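Local coordinates for hypothetical protein EF2904 (Enterococcus faecalis, PDB 2AZ4) that binds two zinc ions through a metallo-beta-lactamase fold and may, as in relatives, act as an RNA-binding exonuclease, at residues E282-A287 against G305-L310; Y299-S304 against A313-Y318. All blocks are in the same frame, centred on the assembly; numbering follows the deposited sequence.

Interaction 1 (E282-A287 against G305-L310); sequences EANMAA and GKIPEL
Ile307 and Leu310 reach from a loop onto the first turn of helix 283-293, where Ala283, Ala286 and Ala287 present a surface of small side chains. Both branched side chains keep CG1 or CG anti to the carbonyl carbon and are extended at chi2, so each ends in methyl groups that meet the helix tip-on. Ile307 sends CD1 farthest, to 4.1 Å from Ala283 CB, while its other branch, CG2, lies 4.1 Å from Ala287 CB. Leu310 divides its fork along the same surface: CD1 sits 3.9 Å from Ala283 CB, and CD2 comes within 4.1 Å of Ala286 CB. The type I turn from Ile307 to Leu310, closed by Leu310 N donating to Ile307 O, brings the two side chains to the helix together. Asn284 points its CB away from the loop, but its amide swings back across Ile307 at about a right angle and lays OD1 3.5 Å from CD1.

That amide is held by the helix cap. Glu282, the N-cap residue, carries its CG anti to the backbone N (chi1 -179°) and folds its carboxylate back over the helix start. OE1 accepts from Met285 N, and OE2 accepts from Asn284 N. Glu282 OE2 also receives Asn284 ND2 on its syn lone pair at 2.6 Å, the donor angle being 152°. The helix follows directly on strand 278-282 and leads to strand 298-300, so the loop packs against the connecting helix of a beta-alpha-beta crossover; Tyr299 lies against Ala283, Ala286 and Leu310. Across the contact itself the attraction is dispersive, with the polar bonds spent within the helix start, where peptide N-H groups and the helix dipole would favour a charged carboxylate.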
loop_
_atom_site.group_PDB
_atom_site.type_symbol
_atom_site.label_atom_id
_atom_site.label_comp_id
_atom_site.label_asym_id
_atom_site.label_seq_id
_atom_site.Cartn_x
_atom_site.Cartn_y
_atom_site.Cartn_z
ATOM N N GLU A 282 -11.931 3.676 16.171
ATOM C CA GLU A 282 -12.203 5.056 15.819
ATOM C C GLU A 282 -13.242 5.013 14.699
ATOM O O GLU A 282 -13.242 4.080 13.912
ATOM C CB GLU A 282 -10.901 5.743 15.372
ATOM C CG GLU A 282 -11.066 7.213 14.999
ATOM C CD GLU A 282 -11.426 7.375 13.532
ATOM O OE1 GLU A 282 -11.111 6.450 12.765
ATOM O OE2 GLU A 282 -12.036 8.394 13.136
ATOM N N ALA A 283 -14.123 6.013 14.629
ATOM C CA ALA A 283 -15.299 5.965 13.736
ATOM C C ALA A 283 -15.021 5.754 12.248
ATOM O O ALA A 283 -15.744 4.990 11.583
ATOM C CB ALA A 283 -16.218 7.174 13.960
ATOM N N ASN A 284 -13.992 6.416 11.723
ATOM C CA ASN A 284 -13.667 6.337 10.288
ATOM C C ASN A 284 -13.163 4.957 9.944
ATOM O O ASN A 284 -13.423 4.452 8.857
ATOM C CB ASN A 284 -12.645 7.415 9.868
ATOM C CG ASN A 284 -13.241 8.832 9.907
ATOM O OD1 ASN A 284 -13.975 9.227 9.019
ATOM N ND2 ASN A 284 -12.919 9.583 10.941
ATOM N N MET A 285 -12.456 4.327 10.879
ATOM C CA MET A 285 -12.024 2.942 10.704
ATOM C C MET A 285 -13.225 1.972 10.720
ATOM O O MET A 285 -13.293 1.038 9.902
ATOM C CB MET A 285 -10.966 2.530 11.735
ATOM C CG MET A 285 -10.266 1.193 11.397
ATOM S SD MET A 285 -9.237 1.283 9.884
ATOM C CE MET A 285 -9.816 -0.202 9.072
ATOM N N ALA A 286 -14.149 2.183 11.652
ATOM C CA ALA A 286 -15.390 1.419 11.695
ATOM C C ALA A 286 -16.158 1.576 10.395
ATOM O O ALA A 286 -16.688 0.605 9.855
ATOM C CB ALA A 286 -16.256 1.858 12.885
ATOM N N ALA A 287 -16.215 2.799 9.887
ATOM C CA ALA A 287 -16.970 3.072 8.671
ATOM C C ALA A 287 -16.384 2.358 7.451
ATOM O O ALA A 287 -17.136 1.824 6.625
ATOM C CB ALA A 287 -17.058 4.576 8.418
ATOM N N GLY A 305 -18.984 15.902 14.490
ATOM C CA GLY A 305 -19.913 15.483 13.457
ATOM C C GLY A 305 -20.223 14.006 13.579
ATOM O O GLY A 305 -19.838 13.354 14.559
ATOM N N LYS A 306 -20.916 13.489 12.568
ATOM C CA LYS A 306 -21.446 12.138 12.557
ATOM C C LYS A 306 -21.169 11.559 11.185
ATOM O O LYS A 306 -21.165 12.280 10.177
ATOM C CB LYS A 306 -22.967 12.143 12.772
ATOM C CG LYS A 306 -23.454 12.682 14.119
ATOM C CD LYS A 306 -23.866 11.563 15.072
ATOM C CE LYS A 306 -25.368 11.195 14.940
ATOM N NZ LYS A 306 -26.285 12.313 15.387
ATOM N N ILE A 307 -20.909 10.259 11.140
ATOM C CA ILE A 307 -20.854 9.561 9.862
ATOM C C ILE A 307 -22.216 8.865 9.721
ATOM O O ILE A 307 -22.558 8.019 10.544
ATOM C CB ILE A 307 -19.715 8.547 9.841
ATOM C CG1 ILE A 307 -18.378 9.284 10.008
ATOM C CG2 ILE A 307 -19.780 7.661 8.559
ATOM C CD1 ILE A 307 -17.193 8.360 10.165
ATOM N N PRO A 308 -22.995 9.239 8.690
ATOM C CA PRO A 308 -24.388 8.755 8.579
ATOM C C PRO A 308 -24.556 7.225 8.540
ATOM O O PRO A 308 -25.556 6.705 9.042
ATOM C CB PRO A 308 -24.917 9.426 7.303
ATOM C CG PRO A 308 -23.734 10.068 6.613
ATOM C CD PRO A 308 -22.604 10.160 7.598
ATOM N N GLU A 309 -23.568 6.526 7.981
ATOM C CA GLU A 309 -23.631 5.083 7.737
ATOM C C GLU A 309 -23.623 4.276 9.017
ATOM O O GLU A 309 -24.149 3.177 9.065
ATOM C CB GLU A 309 -22.430 4.651 6.895
ATOM C CG GLU A 309 -22.535 4.996 5.417
ATOM C CD GLU A 309 -22.447 6.495 5.142
ATOM O OE1 GLU A 309 -21.720 7.195 5.887
ATOM O OE2 GLU A 309 -23.116 6.969 4.184
ATOM N N LEU A 310 -23.047 4.858 10.059
ATOM C CA LEU A 310 -22.828 4.169 11.315
ATOM C C LEU A 310 -24.118 4.141 12.108
ATOM O O LEU A 310 -24.915 5.073 12.043
ATOM C CB LEU A 310 -21.699 4.855 12.088
ATOM C CG LEU A 310 -20.294 4.717 11.488
ATOM C CD1 LEU A 310 -19.310 5.453 12.346
ATOM C CD2 LEU A 310 -19.887 3.207 11.411
#

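Interaction 2 (Y299-S304 against A313-Y318); sequences YYYAES and ALEIPY
A single parallel beta bridge extends the edge of the six-stranded parallel sheet, pairing Tyr299 of its outermost strand 298-300 with Glu315 in the loop that leads to helix 318-323. Tyr299 uses both backbone polar atoms: its N donates to Leu314 O at 3.1 Å, in the carbonyl plane, and its O accepts from Ile316 N at 2.8 Å. The second bond is nearly linear (173°) and runs almost along the C=O axis. Glu315 CA also approaches Tyr299 O, as a CA-H...O contact.

The Tyr299 side chain takes the crowded position, CG between the backbone N and the carbonyl carbon (chi1 63°), which turns the ring back alongside the bridge. Glu315 CA then stands over one ring face, 4.0 Å from the centroid, in a CH-pi contact, while Leu314 CB touches Tyr299 CE2 at 3.7 Å. Tyr299 OH is hydrogen-bonded to Asn311 O. On its inner side the strand is hydrogen-bonded through Tyr300 to Leu281 of strand 278-282, so the bridge lies along the outer border of the sheet, in a domain whose parallel sheet is consistent with the beta-CASP insertion of RNase J-like nucleases.

The extended Glu315 side chain, with CG anti to the backbone N, crosses Tyr301 at about a right angle. Its carboxylate plane stands 90° to the ring and meets it at the edge, Glu315 OE2 lying 3.7 Å from Tyr301 CD2. A water accepts from Tyr301 N and donates to Glu315 OE2 and Ile316 O, continuing the strand pairing where direct bonds stop. A second water links Tyr301 O to Tyr318 N. Beyond it the Tyr300 and Tyr318 rings run side by side, planes nearly parallel but slid apart with centroids 6.0 Å from each other; Tyr300 OH reaches Gln331 O and Tyr318 OH reaches Asn338 ND2.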
loop_
_atom_site.group_PDB
_atom_site.type_symbol
_atom_site.label_atom_id
_atom_site.label_comp_id
_atom_site.label_asym_id
_atom_site.label_seq_id
_atom_site.Cartn_x
_atom_site.Cartn_y
_atom_site.Cartn_z
ATOM N N TYR A 299 -17.649 1.802 18.145
ATOM C CA TYR A 299 -16.748 2.853 17.713
ATOM C C TYR A 299 -16.865 4.077 18.593
ATOM O O TYR A 299 -17.826 4.220 19.319
ATOM C CB TYR A 299 -17.062 3.263 16.269
ATOM C CG TYR A 299 -18.460 3.842 16.115
ATOM C CD1 TYR A 299 -18.694 5.221 16.215
ATOM C CD2 TYR A 299 -19.551 3.006 15.876
ATOM C CE1 TYR A 299 -19.978 5.734 16.066
ATOM C CE2 TYR A 299 -20.826 3.502 15.749
ATOM C CZ TYR A 299 -21.034 4.868 15.809
ATOM O OH TYR A 299 -22.323 5.348 15.679
ATOM N N TYR A 300 -15.875 4.955 18.492
ATOM C CA TYR A 300 -15.921 6.278 19.106
ATOM C C TYR A 300 -15.475 7.297 18.067
ATOM O O TYR A 300 -14.726 6.975 17.125
ATOM C CB TYR A 300 -15.069 6.355 20.381
ATOM C CG TYR A 300 -13.595 6.413 20.126
ATOM C CD1 TYR A 300 -12.886 7.601 20.295
ATOM C CD2 TYR A 300 -12.902 5.272 19.684
ATOM C CE1 TYR A 300 -11.520 7.646 20.056
ATOM C CE2 TYR A 300 -11.546 5.309 19.433
ATOM C CZ TYR A 300 -10.865 6.494 19.609
ATOM O OH TYR A 300 -9.521 6.542 19.344
ATOM N N TYR A 301 -15.976 8.514 18.221
ATOM C CA TYR A 301 -15.568 9.630 17.384
ATOM C C TYR A 301 -14.350 10.325 17.944
ATOM O O TYR A 301 -14.321 10.710 19.116
ATOM C CB TYR A 301 -16.701 10.632 17.266
ATOM C CG TYR A 301 -17.782 10.173 16.338
ATOM C CD1 TYR A 301 -17.574 10.185 14.951
ATOM C CD2 TYR A 301 -19.018 9.770 16.825
ATOM C CE1 TYR A 301 -18.564 9.773 14.075
ATOM C CE2 TYR A 301 -20.034 9.358 15.951
ATOM C CZ TYR A 301 -19.776 9.372 14.568
ATOM O OH TYR A 301 -20.735 8.969 13.689
ATOM N N ALA A 302 -13.339 10.490 17.096
ATOM C CA ALA A 302 -12.178 11.300 17.441
ATOM C C ALA A 302 -12.275 12.660 16.734
ATOM O O ALA A 302 -11.343 13.457 16.764
ATOM C CB ALA A 302 -10.907 10.573 17.056
ATOM N N GLU A 303 -13.415 12.917 16.101
ATOM C CA GLU A 303 -13.653 14.165 15.382
ATOM C C GLU A 303 -15.101 14.592 15.629
ATOM O O GLU A 303 -15.914 13.804 16.106
ATOM C CB GLU A 303 -13.368 13.976 13.881
ATOM C CG GLU A 303 -11.866 13.681 13.571
ATOM C CD GLU A 303 -11.571 13.113 12.162
ATOM O OE1 GLU A 303 -12.418 13.215 11.243
ATOM O OE2 GLU A 303 -10.445 12.560 11.991
ATOM N N SER A 304 -15.417 15.843 15.317
ATOM C CA SER A 304 -16.781 16.336 15.438
ATOM C C SER A 304 -17.681 15.906 14.263
ATOM O O SER A 304 -17.210 15.568 13.182
ATOM C CB SER A 304 -16.794 17.854 15.660
ATOM O OG SER A 304 -16.167 18.168 16.904
ATOM N N ALA A 313 -26.366 3.648 17.856
ATOM C CA ALA A 313 -26.405 2.815 19.064
ATOM C C ALA A 313 -25.116 2.037 19.336
ATOM O O ALA A 313 -24.960 1.418 20.390
ATOM C CB ALA A 313 -27.577 1.870 18.996
ATOM N N LEU A 314 -24.200 2.040 18.378
ATOM C CA LEU A 314 -22.936 1.332 18.551
ATOM C C LEU A 314 -21.819 2.282 18.979
ATOM O O LEU A 314 -20.637 1.905 19.050
ATOM C CB LEU A 314 -22.572 0.557 17.276
ATOM C CG LEU A 314 -23.473 -0.667 17.016
ATOM C CD1 LEU A 314 -23.198 -1.268 15.636
ATOM C CD2 LEU A 314 -23.316 -1.703 18.117
ATOM N N GLU A 315 -22.195 3.521 19.280
ATOM C CA GLU A 315 -21.199 4.515 19.675
ATOM C C GLU A 315 -20.922 4.334 21.135
ATOM O O GLU A 315 -21.851 4.165 21.925
ATOM C CB GLU A 315 -21.682 5.935 19.415
ATOM C CG GLU A 315 -20.610 7.006 19.737
ATOM C CD GLU A 315 -21.127 8.427 19.645
ATOM O OE1 GLU A 315 -22.211 8.636 19.050
ATOM O OE2 GLU A 315 -20.448 9.343 20.161
ATOM N N ILE A 316 -19.637 4.359 21.479
ATOM C CA ILE A 316 -19.185 4.381 22.862
ATOM C C ILE A 316 -18.560 5.759 23.096
ATOM O O ILE A 316 -17.781 6.248 22.258
ATOM C CB ILE A 316 -18.132 3.287 23.157
ATOM C CG1 ILE A 316 -18.553 1.906 22.611
ATOM C CG2 ILE A 316 -17.749 3.266 24.656
ATOM C CD1 ILE A 316 -19.782 1.247 23.282
ATOM N N PRO A 317 -18.949 6.435 24.192
ATOM C CA PRO A 317 -18.294 7.726 24.467
ATOM C C PRO A 317 -16.805 7.554 24.753
ATOM O O PRO A 317 -16.412 6.623 25.461
ATOM C CB PRO A 317 -19.014 8.232 25.719
ATOM C CG PRO A 317 -20.314 7.442 25.774
ATOM C CD PRO A 317 -19.991 6.105 25.182
ATOM N N TYR A 318 -15.986 8.435 24.181
ATOM C CA TYR A 318 -14.563 8.478 24.484
ATOM C C TYR A 318 -14.279 8.445 26.008
ATOM O O TYR A 318 -13.384 7.736 26.484
ATOM C CB TYR A 318 -13.958 9.725 23.839
ATOM C CG TYR A 318 -12.487 9.966 24.123
ATOM C CD1 TYR A 318 -11.534 8.968 23.906
ATOM C CD2 TYR A 318 -12.047 11.218 24.565
ATOM C CE1 TYR A 318 -10.171 9.198 24.135
ATOM C CE2 TYR A 318 -10.692 11.460 24.803
ATOM C CZ TYR A 318 -9.766 10.444 24.586
ATOM O OH TYR A 318 -8.440 10.680 24.818
HETATM O O HOH W 1 -17.833 8.447 20.840
HETATM O O HOH W 2 -16.264 10.409 21.627
#

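Interactions 1 and 2 are successive holds on the same excursion between strand 298-300 and helix 318-323. In interaction 1 the loop meets helix 283-293 mainly through methyl groups; in interaction 2 it joins the sheet edge through main-chain bonds, waters and aromatic side chains. Both are partly buried and lie away from the zinc site. The more enclosed residues are Ala283, Ala286 and Leu310 in the first and Tyr299 and Tyr300 in the second. Tyr301 ties the two together: its OH probably bonds Ile307 N at 2.9 Å, and its CD1 lies 3.4 Å from Ala283 CB, so helix, strand and loop meet around one ring.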